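Local coordinates for protein sphingomyelinase C (Streptomyces griseocarneus, PDB 7CNE) that is a sphingomyelinase C-type enzyme with the four-layered alpha/beta-sandwich fold of the DNase I-like endonuclease/exonuclease/phosphatase family, at residues H222-S225 against F226-K229. Residues are numbered along the deposited sequence; the frame is centred on the assembly and turned at random.
Sequences HPYS and FDTK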
# COMPACT_ATOMS: atom_id res chain seq x y z
N HIS A 222 0.67 -17.18 -4.17
CA HIS A 222 1.97 -17.12 -4.82
C HIS A 222 3.04 -16.73 -3.81
O HIS A 222 2.77 -15.92 -2.90
CB HIS A 222 1.92 -16.13 -5.99
CG HIS A 222 3.11 -16.21 -6.89
ND1 HIS A 222 3.35 -17.29 -7.72
CD2 HIS A 222 4.12 -15.33 -7.11
CE1 HIS A 222 4.46 -17.07 -8.41
NE2 HIS A 222 4.95 -15.90 -8.05
N PRO A 223 4.25 -17.30 -3.90
CA PRO A 223 5.28 -17.00 -2.89
C PRO A 223 5.79 -15.57 -2.91
O PRO A 223 6.32 -15.12 -1.89
CB PRO A 223 6.40 -17.99 -3.22
CG PRO A 223 6.14 -18.41 -4.64
CD PRO A 223 4.65 -18.41 -4.77
N TYR A 224 5.68 -14.83 -4.02
CA TYR A 224 6.36 -13.54 -4.16
C TYR A 224 5.40 -12.48 -4.67
O TYR A 224 5.02 -12.51 -5.85
CB TYR A 224 7.56 -13.65 -5.11
CG TYR A 224 8.51 -14.77 -4.79
CD1 TYR A 224 9.38 -14.68 -3.70
CD2 TYR A 224 8.56 -15.91 -5.58
CE1 TYR A 224 10.27 -15.71 -3.41
CE2 TYR A 224 9.43 -16.94 -5.30
CZ TYR A 224 10.29 -16.84 -4.22
OH TYR A 224 11.15 -17.87 -3.94
N SER A 225 5.04 -11.51 -3.82
CA SER A 225 4.21 -10.42 -4.31
C SER A 225 4.99 -9.43 -5.17
O SER A 225 4.36 -8.58 -5.81
CB SER A 225 3.54 -9.69 -3.13
OG SER A 225 4.46 -8.86 -2.46
N PHE A 226 6.33 -9.50 -5.20
CA PHE A 226 7.14 -8.72 -6.14
C PHE A 226 8.04 -9.69 -6.91
O PHE A 226 9.23 -9.86 -6.59
CB PHE A 226 7.95 -7.62 -5.46
CG PHE A 226 8.58 -6.66 -6.42
CD1 PHE A 226 7.79 -5.82 -7.19
CD2 PHE A 226 9.96 -6.63 -6.59
CE1 PHE A 226 8.36 -4.94 -8.09
CE2 PHE A 226 10.53 -5.75 -7.49
CZ PHE A 226 9.73 -4.91 -8.24
N ASP A 227 7.48 -10.32 -7.94
CA ASP A 227 8.12 -11.44 -8.64
C ASP A 227 8.84 -10.90 -9.87
O ASP A 227 8.25 -10.74 -10.94
CB ASP A 227 7.09 -12.50 -9.01
CG ASP A 227 7.74 -13.83 -9.38
OD1 ASP A 227 8.84 -13.82 -9.97
OD2 ASP A 227 7.14 -14.89 -9.07
N THR A 228 10.14 -10.63 -9.71
CA THR A 228 10.98 -10.16 -10.80
C THR A 228 11.18 -11.19 -11.91
O THR A 228 11.82 -10.88 -12.92
CB THR A 228 12.34 -9.75 -10.24
OG1 THR A 228 12.88 -10.85 -9.50
CG2 THR A 228 12.17 -8.57 -9.29
N LYS A 229 10.66 -12.41 -11.77
CA LYS A 229 10.73 -13.38 -12.85
C LYS A 229 9.40 -13.54 -13.59
O LYS A 229 9.36 -13.38 -14.81
CB LYS A 229 11.20 -14.74 -12.30
CG LYS A 229 11.21 -15.85 -13.35
CD LYS A 229 11.42 -17.22 -12.70
CE LYS A 229 11.86 -18.26 -13.73
NZ LYS A 229 11.00 -18.23 -14.95
O HOH W 1 4.88 -9.23 -8.81
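His222 reaches over the bend of the chain to Asp227, five residues on, and its NE2 gives a short, almost straight hydrogen bond to Asp227 OD2 (2.6 Å, 176° at the hydrogen). The oxygen sits exactly in the imidazole plane and accepts through its anti lone pair; ring and carboxylate are nearly coplanar. With CG of Asp227 anti to the backbone N (chi1 -164°), the carboxylate swings back to meet the ring. OD2 also makes a salt bridge with Arg243, so two partners grip one oxygen and, together with the bonds to OD1, fix the carboxylate's rotation.

Asp227 OD1 turns to the backbone that follows: Lys229 N donates to it at 2.9 Å, closing an Asx turn, and Glu230 N binds it too. All this happens in the loop between strand 218-221, an outermost strand of one sheet of the DNase I-like sandwich, and helix 232-237.

Water bridges the backbone at the bend, donating to Ser225 O (3.1 Å) and accepting from Asp227 N (3.0 Å). The CB of buried Ser225 points away from 226-229, and its OG is held by Asp247 OD2 and Leu246 N.

Packing is lighter. CD2 of Tyr224 lies 3.9 Å from Asp227 OD2, its ring steeply inclined to the carboxylate (79°), while CB of Asp227 rests 3.8 Å from Tyr224 O. The Phe226 ring meets that of His290, and a bound succinic acid lies close to its side chain.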